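PDB 2FSD: putative baseplate protein from Unidentified phage, which probably recognises receptors on the surface of Lactococcus lactis cells, as the head domain of a phage receptor-binding protein. Local coordinates for residues I60-N65 with I111-S116; I67-V72 with G98-H103; S116-G121 with F135-P140. All blocks are in the same frame, centred on the assembly; numbering follows the deposited sequence.

How the contacts relate
All three contacts are buried and apolar, and they differ mainly in their place in the barrel. Contacts 1 and 3 lie at its heart, with centres about 2 Å apart: strands 59-68 and 132-140 are sheet neighbours on one side, 105-114 and 117-121 on the other, so both contacts pack the same two walls against each other. Contact 2, with its centre about 15 Å from each of the others, sits toward one end, where strand 59-68 gives way to a loop. Aliphatic groups and a methionine meet in contact 1, whereas contacts 2 and 3 each use a phenylalanine ring. Contact 3 also borders the second subunit.

Contact 1: I60-N65 with I111-S116; sequences IYVRGN and INMSPS
Met113 reaches across the barrel interior to Ile60 and Val62, and these three buried side chains make up the whole contact. Its interactions are apolar and loose. The methyl CE of Met113 stands 4.4 Å from CG2 of Ile60, while SD of Met113 lies at the same 4.4 Å from CG2 of Val62. The thioether therefore meets two residues of the facing strand with two successive atoms: its end goes to Ile60 and its sulfur to Val62. The shape of the methionine explains this division. CG is anti to the backbone N (chi1 170°), which sends the chain inward, and a bend at the next bond (chi2 67°) turns the sulfur before the terminal methyl carries on in an extended line. CD1 of Ile60 is about as far from CE of Met113, 4.5 Å, and the methyl thus rests loosely against both branches of the isoleucine.

The backbones stay well apart, with CA of Val62 and CA of Met113 9.2 Å from each other, so side chains alone bridge the gap. Local to the second segment, the backbone N of Ser116 makes a weak, bent hydrogen bond to OG of Ser114 (3.1 Å, 133° at the hydrogen), within the turn that follows strand 105-114.

Strand 59-68 is held on both flanks: Val62 is paired by backbone hydrogen bonds with Leu137 of strand 132-140, and Tyr61 with Arg54 of strand 50-56. Arg63, from the other face of the strand, makes a cation-pi interaction with Trp36. Inside, Ile118 of strand 117-121 touches both Val62 and Met113, while the loop residues Phe83 and Phe87 pack on Met113 and Ile60 respectively.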
loop_
_atom_site.group_PDB
_atom_site.type_symbol
_atom_site.label_atom_id
_atom_site.label_comp_id
_atom_site.label_asym_id
_atom_site.label_seq_id
_atom_site.Cartn_x
_atom_site.Cartn_y
_atom_site.Cartn_z
ATOM N N ILE A 60 -10.149 4.022 -9.935
ATOM C CA ILE A 60 -8.856 4.515 -10.363
ATOM C C ILE A 60 -7.753 3.556 -9.893
ATOM O O ILE A 60 -7.786 3.067 -8.760
ATOM C CB ILE A 60 -8.614 5.964 -9.865
ATOM C CG1 ILE A 60 -7.358 6.557 -10.522
ATOM C CG2 ILE A 60 -8.513 6.029 -8.336
ATOM C CD1 ILE A 60 -7.152 8.035 -10.247
ATOM N N TYR A 61 -6.801 3.292 -10.788
ATOM C CA TYR A 61 -5.616 2.492 -10.525
ATOM C C TYR A 61 -4.394 3.374 -10.728
ATOM O O TYR A 61 -4.296 4.080 -11.721
ATOM C CB TYR A 61 -5.523 1.304 -11.494
ATOM C CG TYR A 61 -6.727 0.399 -11.462
ATOM C CD1 TYR A 61 -6.694 -0.799 -10.767
ATOM C CD2 TYR A 61 -7.905 0.753 -12.105
ATOM C CE1 TYR A 61 -7.802 -1.628 -10.710
ATOM C CE2 TYR A 61 -9.023 -0.067 -12.047
ATOM C CZ TYR A 61 -8.959 -1.259 -11.345
ATOM O OH TYR A 61 -10.045 -2.086 -11.284
ATOM N N VAL A 62 -3.459 3.321 -9.791
ATOM C CA VAL A 62 -2.222 4.075 -9.904
ATOM C C VAL A 62 -1.062 3.125 -9.632
ATOM O O VAL A 62 -1.111 2.317 -8.708
ATOM C CB VAL A 62 -2.173 5.271 -8.928
ATOM C CG1 VAL A 62 -1.115 6.273 -9.365
ATOM C CG2 VAL A 62 -3.527 5.951 -8.820
ATOM N N ARG A 63 -0.025 3.219 -10.456
ATOM C CA ARG A 63 1.191 2.439 -10.238
ATOM C C ARG A 63 2.450 3.257 -10.470
ATOM O O ARG A 63 2.481 4.150 -11.302
ATOM C CB ARG A 63 1.209 1.196 -11.124
ATOM C CG ARG A 63 1.003 1.473 -12.593
ATOM C CD ARG A 63 1.291 0.216 -13.384
ATOM N NE ARG A 63 0.978 0.379 -14.797
ATOM C CZ ARG A 63 0.773 -0.632 -15.639
ATOM N NH1 ARG A 63 0.828 -1.889 -15.225
ATOM N NH2 ARG A 63 0.488 -0.383 -16.905
ATOM N N GLY A 64 3.482 2.924 -9.704
ATOM C CA GLY A 64 4.795 3.503 -9.848
ATOM C C GLY A 64 5.796 2.376 -9.965
ATOM O O GLY A 64 5.691 1.358 -9.268
ATOM N N ASN A 65 6.750 2.550 -10.869
ATOM C CA ASN A 65 7.819 1.598 -11.045
ATOM C C ASN A 65 9.184 2.309 -11.154
ATOM O O ASN A 65 9.447 3.045 -12.107
ATOM C CB ASN A 65 7.529 0.704 -12.262
ATOM C CG ASN A 65 8.444 -0.478 -12.334
ATOM O OD1 ASN A 65 9.626 -0.336 -12.628
ATOM N ND2 ASN A 65 7.918 -1.655 -12.045
ATOM N N ILE A 111 2.967 5.437 0.828
ATOM C CA ILE A 111 2.412 6.095 -0.359
ATOM C C ILE A 111 1.175 6.909 0.001
ATOM O O ILE A 111 0.182 6.372 0.477
ATOM C CB ILE A 111 2.022 5.082 -1.451
ATOM C CG1 ILE A 111 3.220 4.192 -1.818
ATOM C CG2 ILE A 111 1.476 5.817 -2.683
ATOM C CD1 ILE A 111 4.378 4.917 -2.551
ATOM N N ASN A 112 1.248 8.210 -0.240
ATOM C CA ASN A 112 0.145 9.139 0.045
ATOM C C ASN A 112 -0.691 9.410 -1.229
ATOM O O ASN A 112 -0.191 9.962 -2.213
ATOM C CB ASN A 112 0.739 10.439 0.618
ATOM C CG ASN A 112 -0.306 11.369 1.188
ATOM O OD1 ASN A 112 -1.292 11.713 0.528
ATOM N ND2 ASN A 112 -0.091 11.787 2.428
ATOM N N MET A 113 -1.958 8.987 -1.196
ATOM C CA MET A 113 -2.893 9.175 -2.308
ATOM C C MET A 113 -3.956 10.199 -1.903
ATOM O O MET A 113 -4.476 10.143 -0.792
ATOM C CB MET A 113 -3.545 7.841 -2.692
ATOM C CG MET A 113 -4.706 7.948 -3.671
ATOM S SD MET A 113 -4.267 8.496 -5.345
ATOM C CE MET A 113 -5.904 8.760 -6.026
ATOM N N SER A 114 -4.247 11.141 -2.801
ATOM C CA SER A 114 -5.285 12.155 -2.591
ATOM C C SER A 114 -5.680 12.780 -3.930
ATOM O O SER A 114 -5.095 12.443 -4.973
ATOM C CB SER A 114 -4.801 13.230 -1.615
ATOM O OG SER A 114 -3.645 13.889 -2.092
ATOM N N PRO A 115 -6.723 13.635 -3.927
ATOM C CA PRO A 115 -6.928 14.551 -5.055
ATOM C C PRO A 115 -5.658 15.305 -5.466
ATOM O O PRO A 115 -5.487 15.613 -6.635
ATOM C CB PRO A 115 -7.990 15.517 -4.518
ATOM C CG PRO A 115 -8.795 14.675 -3.590
ATOM C CD PRO A 115 -7.803 13.756 -2.924
ATOM N N SER A 116 -4.767 15.566 -4.509
ATOM C CA SER A 116 -3.554 16.353 -4.752
ATOM C C SER A 116 -2.437 15.615 -5.468
ATOM O O SER A 116 -1.454 16.240 -5.876
ATOM C CB SER A 116 -3.014 16.894 -3.437
ATOM O OG SER A 116 -4.030 17.613 -2.777
#

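Contact 2: I67-V72 with G98-H103; sequences IPVPNV and GTFYSH
Val69 and Val72 converge on one carbon of the Phe100 ring, CE1, which each reaches with its CG2 methyl. The first segment starts as the last part of strand 59-68, where Ile67 is still paired through its backbone with Ile133 of strand 132-140. Pro68 turns away from the facing strand, and Val69 is the first residue to point at it. CG2 of Val69 comes to the edge of the aromatic ring, near its plane, 4.4 Å from CE1 of Phe100. The backbones at this level are far apart, 9.1 Å between CA of Val69 and CA of Phe100, and the ring does most of the spanning.

Phe100 itself does not start out facing the segment. Its CB leaves the strand to one side, and the torsion at the next bond (chi1 -69°) then swings the ring back, bringing its far half to the two valines. After Pro70, Asn71 points away from Phe100, and its OD1 accepts a weak hydrogen bond from N of Gly130. The chain then turns inward again, and CG2 of Val72 approaches CE1 of Phe100 at 4.4 Å, obliquely to the ring. The valine methyls thus come to the same ring carbon from different directions, 5.0 Å apart from CG2 of Val69 to CG2 of Val72. The carbonyl O of Val72 accepts a hydrogen bond from ND2 of Asn122.

Several strands enclose the cluster. Ile133 of strand 132-140 packs on both Val69 and Phe100; Val78 and Val80 of strand 77-82 back Val72 and Val69 respectively. Ser107 and Ser109 of strand 105-114 touch the ring of Phe100, Val120 of strand 117-121 also packs on it, and the loop residues Met128 and Lys131 reach it too.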
loop_
_atom_site.group_PDB
_atom_site.type_symbol
_atom_site.label_atom_id
_atom_site.label_comp_id
_atom_site.label_asym_id
_atom_site.label_seq_id
_atom_site.Cartn_x
_atom_site.Cartn_y
_atom_site.Cartn_z
ATOM N N ILE A 67 10.585 4.851 -9.526
ATOM C CA ILE A 67 10.540 6.299 -9.658
ATOM C C ILE A 67 11.574 6.914 -8.718
ATOM O O ILE A 67 11.473 6.746 -7.509
ATOM C CB ILE A 67 9.164 6.851 -9.343
ATOM C CG1 ILE A 67 8.134 6.240 -10.303
ATOM C CG2 ILE A 67 9.173 8.378 -9.479
ATOM C CD1 ILE A 67 6.706 6.304 -9.794
ATOM N N PRO A 68 12.571 7.631 -9.272
ATOM C CA PRO A 68 13.546 8.289 -8.411
ATOM C C PRO A 68 12.923 9.464 -7.654
ATOM O O PRO A 68 12.414 10.387 -8.280
ATOM C CB PRO A 68 14.616 8.783 -9.403
ATOM C CG PRO A 68 14.288 8.142 -10.735
ATOM C CD PRO A 68 12.833 7.904 -10.697
ATOM N N VAL A 69 12.965 9.420 -6.321
ATOM C CA VAL A 69 12.441 10.517 -5.485
ATOM C C VAL A 69 13.522 11.259 -4.656
ATOM O O VAL A 69 14.619 10.737 -4.434
ATOM C CB VAL A 69 11.289 10.022 -4.555
ATOM C CG1 VAL A 69 10.037 9.676 -5.402
ATOM C CG2 VAL A 69 11.727 8.801 -3.687
ATOM N N PRO A 70 13.227 12.508 -4.232
ATOM C CA PRO A 70 14.098 13.231 -3.286
ATOM C C PRO A 70 14.278 12.532 -1.925
ATOM O O PRO A 70 13.392 11.766 -1.471
ATOM C CB PRO A 70 13.377 14.561 -3.079
ATOM C CG PRO A 70 12.424 14.698 -4.233
ATOM C CD PRO A 70 12.080 13.326 -4.680
ATOM N N ASN A 71 15.424 12.794 -1.292
ATOM C CA ASN A 71 15.653 12.402 0.094
ATOM C C ASN A 71 14.456 12.759 0.959
ATOM O O ASN A 71 13.947 13.874 0.893
ATOM C CB ASN A 71 16.859 13.142 0.667
ATOM C CG ASN A 71 18.117 12.922 -0.131
ATOM O OD1 ASN A 71 18.256 11.929 -0.825
ATOM N ND2 ASN A 71 19.047 13.859 -0.029
ATOM N N VAL A 72 14.020 11.807 1.773
ATOM C CA VAL A 72 12.887 12.003 2.672
ATOM C C VAL A 72 13.340 11.671 4.078
ATOM O O VAL A 72 13.803 10.560 4.335
ATOM C CB VAL A 72 11.684 11.051 2.334
ATOM C CG1 VAL A 72 10.391 11.584 2.949
ATOM C CG2 VAL A 72 11.531 10.839 0.839
ATOM N N GLY A 98 4.504 1.105 -0.182
ATOM C CA GLY A 98 5.279 0.850 -1.384
ATOM C C GLY A 98 6.652 0.409 -0.925
ATOM O O GLY A 98 6.836 0.004 0.232
ATOM N N THR A 99 7.626 0.498 -1.816
ATOM C CA THR A 99 9.010 0.228 -1.446
ATOM C C THR A 99 9.920 1.412 -1.787
ATOM O O THR A 99 9.637 2.169 -2.712
ATOM C CB THR A 99 9.523 -1.050 -2.125
ATOM O OG1 THR A 99 9.267 -0.988 -3.535
ATOM C CG2 THR A 99 8.836 -2.269 -1.520
ATOM N N PHE A 100 10.963 1.599 -0.972
ATOM C CA PHE A 100 12.145 2.368 -1.378
ATOM C C PHE A 100 13.168 1.352 -1.861
ATOM O O PHE A 100 13.166 0.193 -1.430
ATOM C CB PHE A 100 12.771 3.154 -0.216
ATOM C CG PHE A 100 11.946 4.311 0.287
ATOM C CD1 PHE A 100 11.800 5.467 -0.472
ATOM C CD2 PHE A 100 11.367 4.267 1.550
ATOM C CE1 PHE A 100 11.058 6.542 0.007
ATOM C CE2 PHE A 100 10.626 5.346 2.039
ATOM C CZ PHE A 100 10.476 6.481 1.268
ATOM N N TYR A 101 14.055 1.798 -2.739
ATOM C CA TYR A 101 15.092 0.944 -3.276
ATOM C C TYR A 101 16.363 1.701 -3.662
ATOM O O TYR A 101 16.310 2.673 -4.395
ATOM C CB TYR A 101 14.586 0.201 -4.518
ATOM C CG TYR A 101 15.706 -0.569 -5.163
ATOM C CD1 TYR A 101 16.106 -1.790 -4.641
ATOM C CD2 TYR A 101 16.417 -0.042 -6.244
ATOM C CE1 TYR A 101 17.139 -2.486 -5.192
ATOM C CE2 TYR A 101 17.477 -0.739 -6.805
ATOM C CZ TYR A 101 17.821 -1.964 -6.273
ATOM O OH TYR A 101 18.863 -2.691 -6.804
ATOM N N SER A 102 17.501 1.218 -3.180
ATOM C CA SER A 102 18.807 1.587 -3.736
ATOM C C SER A 102 19.795 0.482 -3.402
ATOM O O SER A 102 19.620 -0.229 -2.410
ATOM C CB SER A 102 19.319 2.919 -3.172
ATOM O OG SER A 102 19.830 2.747 -1.862
ATOM N N HIS A 103 20.823 0.344 -4.235
ATOM C CA HIS A 103 21.940 -0.570 -3.971
ATOM C C HIS A 103 21.493 -1.952 -3.491
ATOM O O HIS A 103 22.004 -2.467 -2.505
ATOM C CB HIS A 103 22.906 0.055 -2.951
ATOM C CG HIS A 103 23.490 1.359 -3.400
ATOM N ND1 HIS A 103 23.582 2.459 -2.571
ATOM C CD2 HIS A 103 23.989 1.746 -4.599
ATOM C CE1 HIS A 103 24.127 3.462 -3.238
ATOM N NE2 HIS A 103 24.383 3.056 -4.471
#

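Contact 3: S116-G121 with F135-P140; sequences SGIAVG and FALSAP
Ile118 has CG2 anti to its backbone N and CG1 beside that N (chi1 -63°), which sets the two branches side by side against the facing strand. Phe135 carries its ring between the backbone N and the carbonyl carbon (chi1 68°), and this directs the far end of the ring at the isoleucine coming from the other direction. CG2 of Ile118 lands closest, 3.8 Å from CZ of Phe135, at a slant to the ring. The other branch completes a grip on the same end: CD1 of Ile118 is 4.2 Å from CE1 of Phe135 and equally far from CZ. Leu137, two residues along the strand, adds a more distant touch, its CD2 lying 4.5 Å from CD1 of Ile118.

Val62 of strand 59-68 also packs on Phe135 and Leu137. Behind them, N of Ala136 is hydrogen-bonded to OG of Ser97 of the second subunit, a strand of which pairs antiparallel with Leu137 and Ser138, carrying the sheet on across the interface. Strand 132-140 thus serves the barrel interior and the subunit boundary at once. This is the hydrophobic filling of a closed antiparallel beta barrel, the fold of this receptor-binding head domain.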
loop_
_atom_site.group_PDB
_atom_site.type_symbol
_atom_site.label_atom_id
_atom_site.label_comp_id
_atom_site.label_asym_id
_atom_site.label_seq_id
_atom_site.Cartn_x
_atom_site.Cartn_y
_atom_site.Cartn_z
ATOM N N SER A 116 -4.767 15.566 -4.509
ATOM C CA SER A 116 -3.554 16.353 -4.752
ATOM C C SER A 116 -2.437 15.615 -5.468
ATOM O O SER A 116 -1.454 16.240 -5.876
ATOM C CB SER A 116 -3.014 16.894 -3.437
ATOM O OG SER A 116 -4.030 17.613 -2.777
ATOM N N GLY A 117 -2.577 14.297 -5.606
ATOM C CA GLY A 117 -1.626 13.489 -6.348
ATOM C C GLY A 117 -1.060 12.347 -5.539
ATOM O O GLY A 117 -1.749 11.770 -4.690
ATOM N N ILE A 118 0.189 12.006 -5.846
ATOM C CA ILE A 118 0.951 10.979 -5.151
ATOM C C ILE A 118 2.117 11.667 -4.453
ATOM O O ILE A 118 2.754 12.549 -5.011
ATOM C CB ILE A 118 1.500 9.888 -6.135
ATOM C CG1 ILE A 118 0.352 9.130 -6.831
ATOM C CG2 ILE A 118 2.447 8.900 -5.410
ATOM C CD1 ILE A 118 -0.441 8.218 -5.933
ATOM N N ALA A 119 2.359 11.277 -3.212
ATOM C CA ALA A 119 3.483 11.781 -2.435
ATOM C C ALA A 119 4.037 10.617 -1.613
ATOM O O ALA A 119 3.341 9.624 -1.378
ATOM C CB ALA A 119 3.042 12.938 -1.542
ATOM N N VAL A 120 5.290 10.718 -1.196
ATOM C CA VAL A 120 5.938 9.582 -0.544
ATOM C C VAL A 120 6.439 9.932 0.862
ATOM O O VAL A 120 7.016 10.985 1.079
ATOM C CB VAL A 120 7.026 8.944 -1.475
ATOM C CG1 VAL A 120 8.146 9.929 -1.808
ATOM C CG2 VAL A 120 7.568 7.657 -0.873
ATOM N N GLY A 121 6.171 9.032 1.812
ATOM C CA GLY A 121 6.560 9.203 3.209
ATOM C C GLY A 121 7.562 8.165 3.672
ATOM O O GLY A 121 7.693 7.104 3.064
ATOM N N PHE A 135 5.162 1.011 -6.416
ATOM C CA PHE A 135 3.908 0.783 -5.710
ATOM C C PHE A 135 2.787 0.502 -6.696
ATOM O O PHE A 135 2.922 0.748 -7.894
ATOM C CB PHE A 135 3.535 1.991 -4.842
ATOM C CG PHE A 135 3.169 3.219 -5.637
ATOM C CD1 PHE A 135 1.839 3.477 -5.972
ATOM C CD2 PHE A 135 4.148 4.110 -6.053
ATOM C CE1 PHE A 135 1.496 4.601 -6.716
ATOM C CE2 PHE A 135 3.817 5.232 -6.793
ATOM C CZ PHE A 135 2.495 5.482 -7.129
ATOM N N ALA A 136 1.673 0.005 -6.164
ATOM C CA ALA A 136 0.434 -0.098 -6.919
ATOM C C ALA A 136 -0.762 0.076 -5.978
ATOM O O ALA A 136 -0.797 -0.459 -4.857
ATOM C CB ALA A 136 0.359 -1.422 -7.671
ATOM N N LEU A 137 -1.735 0.847 -6.421
ATOM C CA LEU A 137 -2.923 1.053 -5.616
ATOM C C LEU A 137 -4.153 1.262 -6.482
ATOM O O LEU A 137 -4.048 1.501 -7.683
ATOM C CB LEU A 137 -2.724 2.211 -4.631
ATOM C CG LEU A 137 -2.365 3.598 -5.161
ATOM C CD1 LEU A 137 -3.564 4.322 -5.807
ATOM C CD2 LEU A 137 -1.803 4.419 -4.016
ATOM N N SER A 138 -5.313 1.126 -5.848
ATOM C CA SER A 138 -6.587 1.357 -6.508
ATOM C C SER A 138 -7.727 1.502 -5.489
ATOM O O SER A 138 -7.694 0.913 -4.414
ATOM C CB SER A 138 -6.900 0.236 -7.501
ATOM O OG SER A 138 -7.161 -0.982 -6.845
ATOM N N ALA A 139 -8.704 2.327 -5.841
ATOM C CA ALA A 139 -9.944 2.442 -5.089
ATOM C C ALA A 139 -11.049 3.000 -5.987
ATOM O O ALA A 139 -10.768 3.632 -7.016
ATOM C CB ALA A 139 -9.755 3.319 -3.882
ATOM N N PRO A 140 -12.317 2.764 -5.607
ATOM C CA PRO A 140 -13.408 3.418 -6.328
ATOM C C PRO A 140 -13.334 4.946 -6.229
ATOM O O PRO A 140 -12.870 5.487 -5.221
ATOM C CB PRO A 140 -14.677 2.883 -5.630
ATOM C CG PRO A 140 -14.217 2.278 -4.327
ATOM C CD PRO A 140 -12.791 1.886 -4.515
#